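Local coordinates for RagB/SusD domain protein (Flavobacterium johnsoniae, PDB 5J90) that binds chitin as a SusD-like, RagB/SusD-family lipoprotein, probably working at the outer membrane in the bacterium's use of this polysaccharide, at residues Gly62-Pro67 against Ala427-Gly432; Asn253-Ile258 against Ala320-Lys325; Asp264-Ala269 against Lys298-Gly303; Asp280-Ser285 against Ala363-Arg368; Ser285-Ser290 against Ser316-Val321. One frame throughout, in Å; residues are numbered along the deposited sequence. Where two conformers were deposited one is given.

Interaction 1: residues Gly62-Pro67 against Ala427-Gly432; sequences GYMATP and AGFPEG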
# COMPACT_ATOMS: atom_id res chain seq x y z
N GLY A 62 -17.51 4.48 -13.69
CA GLY A 62 -18.23 5.66 -14.16
C GLY A 62 -18.78 5.57 -15.57
O GLY A 62 -19.32 6.55 -16.08
N TYR A 63 -18.65 4.42 -16.22
CA TYR A 63 -19.15 4.27 -17.59
C TYR A 63 -20.67 4.13 -17.69
O TYR A 63 -21.28 4.68 -18.60
CB TYR A 63 -18.52 3.05 -18.24
CG TYR A 63 -17.13 3.25 -18.82
CD1 TYR A 63 -16.48 4.49 -18.76
CD2 TYR A 63 -16.48 2.20 -19.44
CE1 TYR A 63 -15.20 4.65 -19.33
CE2 TYR A 63 -15.22 2.35 -20.00
CZ TYR A 63 -14.58 3.58 -19.95
OH TYR A 63 -13.34 3.71 -20.52
N MET A 64 -21.26 3.36 -16.77
CA MET A 64 -22.66 2.96 -16.88
C MET A 64 -23.29 2.92 -15.50
O MET A 64 -22.58 2.90 -14.49
CB MET A 64 -22.76 1.58 -17.55
CG MET A 64 -22.26 1.58 -18.99
SD MET A 64 -22.21 -0.04 -19.79
CE MET A 64 -20.42 -0.32 -19.84
N ALA A 65 -24.62 2.92 -15.45
CA ALA A 65 -25.33 2.87 -14.17
C ALA A 65 -26.64 2.13 -14.34
O ALA A 65 -27.25 2.16 -15.41
CB ALA A 65 -25.59 4.27 -13.65
N THR A 66 -27.07 1.44 -13.29
CA THR A 66 -28.33 0.70 -13.36
C THR A 66 -29.52 1.52 -12.82
O THR A 66 -29.38 2.25 -11.84
CB THR A 66 -28.25 -0.64 -12.61
OG1 THR A 66 -29.46 -1.37 -12.84
CG2 THR A 66 -28.08 -0.43 -11.11
N PRO A 67 -30.68 1.40 -13.48
CA PRO A 67 -31.91 2.00 -12.95
C PRO A 67 -32.63 1.05 -11.99
O PRO A 67 -33.67 1.43 -11.43
CB PRO A 67 -32.77 2.16 -14.21
CG PRO A 67 -32.40 0.97 -15.04
CD PRO A 67 -30.89 0.79 -14.81
N ALA A 427 -12.14 7.24 -24.54
CA ALA A 427 -11.81 6.36 -25.66
C ALA A 427 -12.08 4.88 -25.38
O ALA A 427 -12.38 4.12 -26.30
CB ALA A 427 -10.35 6.57 -26.08
N GLY A 428 -11.96 4.47 -24.11
CA GLY A 428 -12.05 3.05 -23.78
C GLY A 428 -13.46 2.53 -23.56
O GLY A 428 -13.62 1.33 -23.36
N PHE A 429 -14.46 3.40 -23.60
CA PHE A 429 -15.85 2.98 -23.43
C PHE A 429 -16.17 1.92 -24.49
O PHE A 429 -15.75 2.06 -25.64
CB PHE A 429 -16.77 4.19 -23.58
CG PHE A 429 -18.23 3.86 -23.40
CD1 PHE A 429 -19.03 3.60 -24.51
CD2 PHE A 429 -18.79 3.81 -22.14
CE1 PHE A 429 -20.37 3.29 -24.35
CE2 PHE A 429 -20.13 3.50 -21.98
CZ PHE A 429 -20.92 3.23 -23.09
N PRO A 430 -16.91 0.86 -24.11
CA PRO A 430 -17.59 0.56 -22.85
C PRO A 430 -16.84 -0.43 -21.94
O PRO A 430 -17.46 -1.10 -21.10
CB PRO A 430 -18.88 -0.11 -23.34
CG PRO A 430 -18.41 -0.93 -24.50
CD PRO A 430 -17.29 -0.12 -25.16
N GLU A 431 -15.52 -0.54 -22.10
CA GLU A 431 -14.74 -1.54 -21.36
C GLU A 431 -14.38 -1.08 -19.94
O GLU A 431 -13.30 -0.54 -19.68
CB GLU A 431 -13.51 -1.95 -22.17
CG GLU A 431 -13.00 -3.36 -21.89
CD GLU A 431 -12.61 -3.56 -20.43
OE1 GLU A 431 -11.46 -3.22 -20.07
OE2 GLU A 431 -13.45 -4.04 -19.65
N GLY A 432 -15.30 -1.31 -19.01
CA GLY A 432 -15.19 -0.73 -17.69
C GLY A 432 -14.06 -1.23 -16.81
O GLY A 432 -13.63 -0.51 -15.92
O HOH W 1 -11.52 1.42 -20.66
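Y63 leaves the loop after helix 57-60 and lays its ring against the turn that follows helix 413-428, where F429 and its neighbours receive it. At the root of the side chain, Y63 CB lies 4.0 Å from F429 CD2. With chi1 at -83°, CG is anti to the carbonyl carbon, and here F429 CD2 is 3.8 Å from Y63 CG, above one face of the tyrosine ring and displaced toward its rim. The pair is T-shaped (edge-to-face): the edge of F429 meets the face of Y63, with planes at 66° and centroids 5.4 Å apart.

The turn itself joins helices 413-428 and 432-442 in this mostly helical SusD-type fold. It has a cis peptide bond before P430, and E431 is both the centre of an inverse gamma turn and the N-cap of the second helix. Farther along Y63, CD2 comes within 3.6 Å of P430 C, and G432 CA is equally near. CE2 follows at 3.5 Å from E431 O. At the tip, the hydroxyl bonds to W425 O, back in helix 413-428, and also accepts from a water 2.9 Å from Y63 OH. That water gives its other proton to E431 O, thereby tying the tyrosine tip to the turn.

M64 flanks the same turn. Its CE lies 3.8 Å from P430 CB, the two side chains side by side and pointing the same way, while P430 CB in turn covers the centre of one face of the F429 ring.

Interaction 2: residues Asn253-Ile258 against Ala320-Lys325; sequences NPIATI and AVVRSK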
# COMPACT_ATOMS: atom_id res chain seq x y z
N ASN A 253 -22.33 -8.25 -28.70
CA ASN A 253 -21.91 -7.79 -27.37
C ASN A 253 -23.10 -7.91 -26.40
O ASN A 253 -24.18 -7.40 -26.67
CB ASN A 253 -21.45 -6.33 -27.46
CG ASN A 253 -20.85 -5.81 -26.17
OD1 ASN A 253 -21.34 -6.10 -25.08
ND2 ASN A 253 -19.77 -5.04 -26.30
N PRO A 254 -22.91 -8.61 -25.26
CA PRO A 254 -24.06 -8.88 -24.38
C PRO A 254 -24.68 -7.62 -23.78
O PRO A 254 -25.84 -7.65 -23.34
CB PRO A 254 -23.46 -9.78 -23.28
CG PRO A 254 -21.99 -9.55 -23.34
CD PRO A 254 -21.69 -9.28 -24.80
N ILE A 255 -23.93 -6.52 -23.77
CA ILE A 255 -24.47 -5.27 -23.26
C ILE A 255 -25.69 -4.80 -24.08
O ILE A 255 -26.58 -4.15 -23.54
CB ILE A 255 -23.39 -4.17 -23.19
CG1 ILE A 255 -22.26 -4.60 -22.23
CG2 ILE A 255 -23.98 -2.85 -22.73
CD1 ILE A 255 -21.04 -3.72 -22.30
N ALA A 256 -25.73 -5.14 -25.37
CA ALA A 256 -26.87 -4.74 -26.20
C ALA A 256 -28.18 -5.28 -25.62
O ALA A 256 -29.18 -4.57 -25.58
CB ALA A 256 -26.67 -5.22 -27.63
N THR A 257 -28.15 -6.53 -25.15
CA THR A 257 -29.32 -7.15 -24.54
C THR A 257 -29.61 -6.57 -23.15
O THR A 257 -30.75 -6.20 -22.85
CB THR A 257 -29.13 -8.67 -24.42
OG1 THR A 257 -29.04 -9.23 -25.74
CG2 THR A 257 -30.28 -9.33 -23.67
N ILE A 258 -28.59 -6.51 -22.31
CA ILE A 258 -28.73 -5.97 -20.95
C ILE A 258 -29.33 -4.56 -20.99
O ILE A 258 -30.20 -4.22 -20.18
CB ILE A 258 -27.38 -5.96 -20.22
CG1 ILE A 258 -26.86 -7.40 -20.13
CG2 ILE A 258 -27.53 -5.34 -18.84
CD1 ILE A 258 -25.39 -7.48 -19.72
N ALA A 320 -25.02 2.36 -30.22
CA ALA A 320 -24.63 1.51 -31.33
C ALA A 320 -23.30 0.77 -31.16
O ALA A 320 -23.09 -0.27 -31.78
CB ALA A 320 -24.63 2.30 -32.65
N VAL A 321 -22.41 1.30 -30.31
CA VAL A 321 -21.11 0.66 -30.14
C VAL A 321 -21.22 -0.76 -29.59
O VAL A 321 -20.32 -1.58 -29.81
CB VAL A 321 -20.12 1.48 -29.27
CG1 VAL A 321 -19.75 2.80 -29.96
CG2 VAL A 321 -20.66 1.71 -27.87
N VAL A 322 -22.30 -1.07 -28.88
CA VAL A 322 -22.51 -2.44 -28.39
C VAL A 322 -23.42 -3.27 -29.29
O VAL A 322 -23.57 -4.47 -29.06
CB VAL A 322 -23.02 -2.49 -26.93
CG1 VAL A 322 -22.01 -1.82 -25.99
CG2 VAL A 322 -24.40 -1.87 -26.80
N ARG A 323 -23.99 -2.65 -30.32
CA ARG A 323 -24.83 -3.39 -31.26
C ARG A 323 -23.95 -3.89 -32.39
O ARG A 323 -24.03 -3.44 -33.54
CB ARG A 323 -26.01 -2.53 -31.74
CG ARG A 323 -26.93 -2.15 -30.58
CD ARG A 323 -28.27 -1.58 -31.03
NE ARG A 323 -28.20 -0.18 -31.45
CZ ARG A 323 -28.35 0.86 -30.65
NH1 ARG A 323 -28.54 0.68 -29.35
NH2 ARG A 323 -28.30 2.09 -31.14
N SER A 324 -23.09 -4.84 -32.04
CA SER A 324 -22.01 -5.29 -32.89
C SER A 324 -21.56 -6.67 -32.44
O SER A 324 -21.68 -7.02 -31.25
CB SER A 324 -20.83 -4.33 -32.76
OG SER A 324 -19.74 -4.74 -33.55
N LYS A 325 -21.03 -7.45 -33.38
CA LYS A 325 -20.44 -8.74 -33.08
C LYS A 325 -18.94 -8.61 -32.81
O LYS A 325 -18.24 -9.60 -32.65
CB LYS A 325 -20.70 -9.72 -34.24
CG LYS A 325 -22.19 -9.88 -34.56
CD LYS A 325 -22.41 -10.66 -35.86
CE LYS A 325 -22.28 -12.15 -35.62
NZ LYS A 325 -22.55 -12.93 -36.88
O HOH W 2 -18.94 -3.92 -28.98
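The flat carboxamide of N253 borders the V322 side chain, with ND2 3.9 Å from V322 CG1 and CG near V322 CB. The oxygen of this amide turns back to its own segment, where I255 N donates to OD1 over 2.9 Å; the nitrogen instead gives a proton to a water that itself donates to V321 O. The other flat group, the R323 guanidinium, has A320 N 3.4 Å above the plane on one face, offset toward the rim, and its NH2 pairs with D288.

A chi1 of -173° sets CG of N253 anti to the backbone N, which puts the amide beside V322; separately, N253 CB lies 3.2 Å from V322 O. Backbone to backbone, N253 N donates to S324 O at 2.9 Å, a nearly straight bond (168°). V322 lies between these polar links: CG1 packs on I255 CB, the side chains crossing at about a right angle, and CG2 comes close to the backbone of A256, whose CB is 3.5 Å from V322 O.

An alanine in place of N253 would probably leave I255 N without its cap, the bridging water without the amide donor, and the V322 CG1 methyl without the packing of the amide.

The N253 OD1 bond to the N-H two residues on is an Asx turn, the common capping device at a helix N-terminus; here it opens helix 255-261, which rests on the short 3-10 segment 320-322.

Interaction 3: residues Asp264-Ala269 against Lys298-Gly303; sequences DIRMSA and KGVRTG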
# COMPACT_ATOMS: atom_id res chain seq x y z
N ASP A 264 -31.64 -2.85 -17.94
CA ASP A 264 -30.96 -3.03 -16.65
C ASP A 264 -29.67 -2.21 -16.54
O ASP A 264 -29.03 -2.19 -15.49
CB ASP A 264 -30.63 -4.50 -16.41
CG ASP A 264 -31.71 -5.22 -15.64
OD1 ASP A 264 -32.63 -4.56 -15.08
OD2 ASP A 264 -31.62 -6.46 -15.57
N ILE A 265 -29.29 -1.55 -17.63
CA ILE A 265 -28.12 -0.67 -17.60
C ILE A 265 -28.36 0.51 -18.52
O ILE A 265 -29.01 0.38 -19.58
CB ILE A 265 -26.79 -1.44 -17.93
CG1 ILE A 265 -25.56 -0.68 -17.41
CG2 ILE A 265 -26.66 -1.73 -19.42
CD1 ILE A 265 -25.41 -0.73 -15.90
N ARG A 266 -27.87 1.68 -18.10
CA ARG A 266 -28.08 2.94 -18.81
C ARG A 266 -26.79 3.75 -18.85
O ARG A 266 -25.81 3.43 -18.16
CB ARG A 266 -29.14 3.78 -18.09
CG ARG A 266 -30.52 3.13 -17.88
CD ARG A 266 -31.43 3.22 -19.11
NE ARG A 266 -31.13 2.18 -20.07
CZ ARG A 266 -31.84 1.93 -21.17
NH1 ARG A 266 -32.93 2.65 -21.45
NH2 ARG A 266 -31.48 0.95 -21.99
N MET A 267 -26.78 4.81 -19.66
CA MET A 267 -25.76 5.84 -19.57
C MET A 267 -25.60 6.29 -18.12
O MET A 267 -26.59 6.38 -17.38
CB MET A 267 -26.20 7.03 -20.43
CG MET A 267 -25.20 8.17 -20.50
SD MET A 267 -25.94 9.54 -21.41
CE MET A 267 -24.49 10.53 -21.77
N SER A 268 -24.37 6.58 -17.70
CA SER A 268 -24.11 7.05 -16.34
C SER A 268 -24.13 8.57 -16.23
O SER A 268 -23.97 9.29 -17.22
CB SER A 268 -22.74 6.58 -15.88
OG SER A 268 -21.75 7.26 -16.61
N ALA A 269 -24.29 9.06 -15.00
CA ALA A 269 -24.18 10.49 -14.73
C ALA A 269 -22.79 11.04 -15.03
O ALA A 269 -22.66 12.16 -15.51
CB ALA A 269 -24.57 10.79 -13.30
N LYS A 298 -29.31 11.49 -21.42
CA LYS A 298 -29.49 11.60 -19.98
C LYS A 298 -28.95 10.37 -19.26
O LYS A 298 -29.31 9.24 -19.60
CB LYS A 298 -30.96 11.81 -19.61
CG LYS A 298 -31.51 13.19 -19.97
CD LYS A 298 -30.73 14.31 -19.27
CE LYS A 298 -30.78 14.18 -17.76
NZ LYS A 298 -29.93 15.21 -17.10
N GLY A 299 -28.10 10.60 -18.27
CA GLY A 299 -27.47 9.51 -17.54
C GLY A 299 -28.05 9.35 -16.16
O GLY A 299 -28.72 10.25 -15.62
N VAL A 300 -27.78 8.19 -15.57
CA VAL A 300 -28.28 7.81 -14.26
C VAL A 300 -27.14 7.84 -13.24
O VAL A 300 -26.02 7.37 -13.52
CB VAL A 300 -28.90 6.41 -14.32
CG1 VAL A 300 -29.43 6.00 -12.95
CG2 VAL A 300 -30.01 6.37 -15.37
N ARG A 301 -27.41 8.39 -12.06
CA ARG A 301 -26.42 8.46 -10.98
C ARG A 301 -26.26 7.09 -10.34
O ARG A 301 -27.23 6.37 -10.13
CB ARG A 301 -26.89 9.48 -9.93
CG ARG A 301 -25.93 9.69 -8.78
CD ARG A 301 -25.04 10.87 -9.02
NE ARG A 301 -24.09 11.05 -7.93
CZ ARG A 301 -24.10 12.07 -7.07
NH1 ARG A 301 -25.00 13.04 -7.17
NH2 ARG A 301 -23.18 12.12 -6.12
N THR A 302 -25.01 6.71 -10.03
CA THR A 302 -24.78 5.44 -9.34
C THR A 302 -24.63 5.62 -7.82
O THR A 302 -24.15 6.66 -7.35
CB THR A 302 -23.57 4.66 -9.93
OG1 THR A 302 -23.60 3.32 -9.45
CG2 THR A 302 -22.25 5.32 -9.54
N GLY A 303 -25.04 4.60 -7.07
CA GLY A 303 -24.98 4.64 -5.62
C GLY A 303 -26.10 5.48 -5.03
O GLY A 303 -25.86 6.33 -4.17
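S268 and V300 form a single beta bridge at the point where strand 266-267, paired antiparallel with 64-65, gives way to helix 269-277. V300 makes both bonds, one to each neighbour of S268: V300 N donates to M267 O at 2.8 Å and 160°, and A269 N donates to V300 O at 2.8 Å but only 139°. S268 is the helix N-cap, and its OG also reaches G62 O.

G299 CA passes 3.5 Å from S268 O, a CA-H...O contact. A side chain on G299 would point into that carbonyl, so the close approach needs glycine. M267, its CG anti to the backbone N (chi1 -177°) and its chain extended beyond, has SD 3.8 Å from K298 C. A269 CB is 3.8 Å from R301 CA. R266 CB packs 3.9 Å from V300 CG2, and CG is near the same methyl. The chain then bends back, and R266 NE donates to I265 O at 2.8 Å; the oxygen lies in the guanidinium plane, while NE sits above the carbonyl plane. An alanine at R266 would probably leave I265 O without this donor in a buried place and uncover part of the V300 CG2 methyl.

The longer side chains go elsewhere: K298 NZ to E272 and V388 O, R301 to the carbonyls of N395 and P449. What binds the two segments is therefore mainly the two backbone bonds of V300, with CA-H...O contacts and apolar carbons beside them.

Interaction 4: residues Asp280-Ser285 against Ala363-Arg368; sequences DPRIAS and ASFDQR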
# COMPACT_ATOMS: atom_id res chain seq x y z
N ASP A 280 -18.97 16.25 -26.86
CA ASP A 280 -18.16 15.24 -27.52
C ASP A 280 -18.99 14.50 -28.56
O ASP A 280 -20.00 13.89 -28.21
CB ASP A 280 -17.65 14.28 -26.44
CG ASP A 280 -16.52 13.40 -26.91
OD1 ASP A 280 -16.62 12.84 -28.01
OD2 ASP A 280 -15.52 13.28 -26.16
N PRO A 281 -18.57 14.53 -29.83
CA PRO A 281 -19.38 13.88 -30.88
C PRO A 281 -19.42 12.35 -30.76
O PRO A 281 -20.26 11.72 -31.41
CB PRO A 281 -18.68 14.29 -32.18
CG PRO A 281 -17.28 14.59 -31.77
CD PRO A 281 -17.37 15.17 -30.39
N ARG A 282 -18.55 11.76 -29.94
CA ARG A 282 -18.60 10.32 -29.72
C ARG A 282 -19.84 9.90 -28.93
O ARG A 282 -20.18 8.72 -28.90
CB ARG A 282 -17.32 9.83 -29.03
CG ARG A 282 -16.10 9.90 -29.94
CD ARG A 282 -14.80 9.66 -29.16
NE ARG A 282 -14.48 10.79 -28.29
CZ ARG A 282 -13.31 10.94 -27.66
NH1 ARG A 282 -12.36 10.02 -27.80
NH2 ARG A 282 -13.11 12.00 -26.89
N ILE A 283 -20.52 10.87 -28.32
CA ILE A 283 -21.67 10.57 -27.48
C ILE A 283 -22.77 9.86 -28.26
O ILE A 283 -23.49 9.03 -27.71
CB ILE A 283 -22.21 11.86 -26.82
CG1 ILE A 283 -23.01 11.54 -25.55
CG2 ILE A 283 -23.05 12.67 -27.81
CD1 ILE A 283 -23.37 12.78 -24.76
N ALA A 284 -22.87 10.16 -29.55
CA ALA A 284 -23.98 9.67 -30.37
C ALA A 284 -23.91 8.17 -30.64
O ALA A 284 -24.94 7.51 -30.74
CB ALA A 284 -24.06 10.44 -31.67
N SER A 285 -22.70 7.63 -30.76
CA SER A 285 -22.58 6.19 -30.95
C SER A 285 -22.42 5.46 -29.61
O SER A 285 -22.74 4.28 -29.52
CB SER A 285 -21.44 5.83 -31.90
OG SER A 285 -20.18 6.23 -31.38
N ALA A 363 -6.94 9.25 -32.93
CA ALA A 363 -7.15 7.82 -33.16
C ALA A 363 -8.55 7.39 -32.73
O ALA A 363 -9.22 6.64 -33.45
CB ALA A 363 -6.09 7.00 -32.42
N SER A 364 -8.99 7.84 -31.56
CA SER A 364 -10.31 7.50 -31.07
C SER A 364 -11.43 8.09 -31.94
O SER A 364 -12.40 7.40 -32.25
CB SER A 364 -10.47 7.93 -29.60
OG SER A 364 -11.76 7.61 -29.12
N PHE A 365 -11.30 9.36 -32.31
CA PHE A 365 -12.29 9.99 -33.20
C PHE A 365 -12.38 9.20 -34.50
O PHE A 365 -13.49 8.92 -34.98
CB PHE A 365 -11.92 11.45 -33.50
CG PHE A 365 -12.53 12.45 -32.55
CD1 PHE A 365 -12.32 12.38 -31.17
CD2 PHE A 365 -13.29 13.51 -33.04
CE1 PHE A 365 -12.88 13.32 -30.32
CE2 PHE A 365 -13.84 14.45 -32.19
CZ PHE A 365 -13.63 14.36 -30.82
N ASP A 366 -11.24 8.84 -35.08
CA ASP A 366 -11.23 8.06 -36.31
C ASP A 366 -11.89 6.69 -36.10
O ASP A 366 -12.66 6.22 -36.94
CB ASP A 366 -9.81 7.88 -36.83
CG ASP A 366 -9.20 9.16 -37.36
OD1 ASP A 366 -9.95 10.14 -37.60
OD2 ASP A 366 -7.97 9.19 -37.54
N GLN A 367 -11.59 6.06 -34.96
CA GLN A 367 -12.13 4.75 -34.67
C GLN A 367 -13.66 4.78 -34.61
O GLN A 367 -14.33 3.84 -35.05
CB GLN A 367 -11.56 4.22 -33.35
CG GLN A 367 -11.90 2.77 -33.12
CD GLN A 367 -11.24 2.19 -31.90
OE1 GLN A 367 -11.02 2.87 -30.89
NE2 GLN A 367 -10.91 0.91 -31.97
N ARG A 368 -14.20 5.88 -34.08
CA ARG A 368 -15.64 6.01 -33.92
C ARG A 368 -16.33 6.66 -35.12
O ARG A 368 -17.54 6.79 -35.14
CB ARG A 368 -15.97 6.80 -32.64
CG ARG A 368 -15.25 6.30 -31.39
CD ARG A 368 -15.53 4.84 -31.10
NE ARG A 368 -14.96 4.47 -29.80
CZ ARG A 368 -15.28 3.38 -29.13
NH1 ARG A 368 -16.18 2.53 -29.61
NH2 ARG A 368 -14.72 3.15 -27.95
O HOH W 3 -18.67 4.58 -33.07
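R282 crosses from the turn that starts helix 283-286 to S364 and F365 on helix 353-368, in the helix-rich fold of this TPR-clan family. The turn is a type I beta turn, D280 to I283, reinforced by an Asx turn in which R282 N donates to D280 OD1.

Charge comes first. The R282 chain bends at chi3 (-71°), which puts NE beside D280, and the grip is side-on: R282 NE meets D280 OD1 at 3.0 Å in the guanidinium plane, and NH2 meets OD2 at 2.8 Å in a salt bridge, both oxygens using their syn lone pairs. OD1 thus takes two donors, and R282 NH2 has a further partner in Q423.

Hydrogen bonding across the contact rests on the remaining nitrogen: R282 NH1 donates to S364 OG at 2.8 Å, with S364 OG in the guanidinium plane. With edge bonds on both D280 and S364, the group is held against rotation.

Packing covers its face. F365 CE1 lies over one side of the guanidinium, offset toward the rim and 3.6 Å from R282 CZ, the ring turned 50° from the guanidinium plane. P281 CG closes on the same ring at 3.5 Å from F365 CE2, the side chains crossing at about a right angle. Nearer the backbone, R282 CG touches R368 CG at 4.0 Å, while the far end of R368 bonds to A427 O and F429 O.

Last, a water 2.8 Å from S285 OG donates to R368 O, the water to R368 O distance being 3.2 Å.

Interaction 5: residues Ser285-Ser290 against Ser316-Val321; sequences SYFDTS and SGIGAV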
# COMPACT_ATOMS: atom_id res chain seq x y z
N SER A 285 -22.70 7.63 -30.76
CA SER A 285 -22.58 6.19 -30.95
C SER A 285 -22.42 5.46 -29.61
O SER A 285 -22.74 4.28 -29.52
CB SER A 285 -21.44 5.83 -31.90
OG SER A 285 -20.18 6.23 -31.38
N TYR A 286 -21.96 6.16 -28.58
CA TYR A 286 -21.82 5.55 -27.27
C TYR A 286 -23.17 5.28 -26.61
O TYR A 286 -23.35 4.27 -25.93
CB TYR A 286 -20.99 6.44 -26.32
CG TYR A 286 -19.49 6.42 -26.53
CD1 TYR A 286 -18.92 5.89 -27.68
CD2 TYR A 286 -18.65 6.95 -25.56
CE1 TYR A 286 -17.54 5.88 -27.86
CE2 TYR A 286 -17.27 6.95 -25.73
CZ TYR A 286 -16.72 6.41 -26.87
OH TYR A 286 -15.36 6.40 -27.05
N PHE A 287 -24.11 6.21 -26.83
CA PHE A 287 -25.41 6.19 -26.15
C PHE A 287 -26.55 6.50 -27.10
O PHE A 287 -26.35 7.10 -28.15
CB PHE A 287 -25.40 7.19 -25.00
CG PHE A 287 -24.27 6.96 -24.03
CD1 PHE A 287 -24.28 5.86 -23.21
CD2 PHE A 287 -23.19 7.83 -23.98
CE1 PHE A 287 -23.23 5.62 -22.32
CE2 PHE A 287 -22.13 7.60 -23.10
CZ PHE A 287 -22.16 6.49 -22.27
N ASP A 288 -27.75 6.07 -26.73
CA ASP A 288 -28.96 6.43 -27.46
C ASP A 288 -29.64 7.59 -26.75
O ASP A 288 -29.55 7.73 -25.53
CB ASP A 288 -29.95 5.26 -27.51
CG ASP A 288 -29.45 4.10 -28.36
OD1 ASP A 288 -28.67 4.32 -29.31
OD2 ASP A 288 -29.85 2.95 -28.08
N THR A 289 -30.35 8.43 -27.50
CA THR A 289 -31.14 9.46 -26.85
C THR A 289 -32.24 8.84 -25.99
O THR A 289 -32.73 7.74 -26.28
CB THR A 289 -31.75 10.46 -27.87
OG1 THR A 289 -32.51 9.75 -28.85
CG2 THR A 289 -30.65 11.23 -28.56
N SER A 290 -32.61 9.55 -24.94
CA SER A 290 -33.53 9.07 -23.91
C SER A 290 -34.97 8.95 -24.42
O SER A 290 -35.43 9.80 -25.18
CB SER A 290 -33.49 10.03 -22.72
OG SER A 290 -34.50 9.74 -21.77
N SER A 316 -31.09 7.45 -20.97
CA SER A 316 -30.39 6.99 -22.17
C SER A 316 -29.85 5.56 -22.08
O SER A 316 -29.23 5.18 -21.09
CB SER A 316 -29.24 7.94 -22.53
OG SER A 316 -29.71 9.15 -23.11
N GLY A 317 -30.07 4.78 -23.14
CA GLY A 317 -29.52 3.44 -23.20
C GLY A 317 -28.10 3.44 -23.77
O GLY A 317 -27.61 4.46 -24.26
N ILE A 318 -27.45 2.29 -23.69
CA ILE A 318 -26.14 2.12 -24.31
C ILE A 318 -26.37 2.02 -25.81
O ILE A 318 -27.32 1.38 -26.27
CB ILE A 318 -25.41 0.86 -23.78
CG1 ILE A 318 -25.46 0.82 -22.24
CG2 ILE A 318 -23.98 0.83 -24.30
CD1 ILE A 318 -24.93 2.08 -21.56
N GLY A 319 -25.50 2.66 -26.59
CA GLY A 319 -25.76 2.89 -28.00
C GLY A 319 -25.16 1.90 -28.98
O GLY A 319 -24.84 0.75 -28.64
N ALA A 320 -25.02 2.36 -30.22
CA ALA A 320 -24.63 1.51 -31.33
C ALA A 320 -23.30 0.77 -31.16
O ALA A 320 -23.09 -0.27 -31.78
CB ALA A 320 -24.63 2.30 -32.65
N VAL A 321 -22.41 1.30 -30.31
CA VAL A 321 -21.11 0.66 -30.14
C VAL A 321 -21.22 -0.76 -29.59
O VAL A 321 -20.32 -1.58 -29.81
CB VAL A 321 -20.12 1.48 -29.27
CG1 VAL A 321 -19.75 2.80 -29.96
CG2 VAL A 321 -20.66 1.71 -27.87
O HOH W 4 -26.24 5.08 -30.50
O HOH W 5 -32.34 5.26 -24.97
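Residues 285-290 and 316-321 run antiparallel, their end-to-end directions 163° apart, with F287 and I318 facing each other as a non-hydrogen-bonded pair in a single beta bridge. The bonds flank that pair: G319 N donates to Y286 O at 2.8 Å and D288 N to G317 O at 3.0 Å. Beyond them, V321 N donates to S285 O at 3.1 Å. G319 has no room for a CB, which would run into the backbone of residues 285-287.

Among the side chains, S316 OG donates to D288 O at 2.8 Å, in the carbonyl plane, and bonds K298 N as well; its chi1 of -75° sets OG anti to the carbonyl carbon. F287 presents its ring edge: G317 O and I318 CD1 both lie near the ring plane, the methyl 4.0 Å from F287 CE1. Y286 CD1 touches V321 CG1 at 3.9 Å, while the hydroxyl goes to I426 O and the ring stacks on F429. D288 OD1 lies 3.5 Å from G319 CA and forms a salt bridge with R323 NH2.

Two waters bridge the segments. One accepts from A320 N and donates to D288 OD1; another accepts from G317 N and donates to T289 O at 2.8 Å. Backbone bonds tie the end of helix 283-286, and the waters the residues after it, to 316-321, and the D288 charge, balanced by R323, would probably keep its ionised form.

F429 of interaction 1 is where several contacts converge: its CZ lies 3.4 Å from F287 CE1 of interaction 5, and its CE1 3.9 Å from V321 CG2, shared by interactions 2 and 5. Interaction 4 shares S285 with interaction 5 and reaches the same valine, R368 NH1 being 3.6 Å from V321 CG1. Interactions 1 and 3, with centres about 9 Å apart, are joined through the two-stranded sheet, A65 O to R266 N at 2.8 Å. Interaction 3 meets interaction 5 where M267 N is 2.9 Å from S316 O and K298 O 2.9 Å from S316 N. Nothing in this geometry places the chitin site at these contacts.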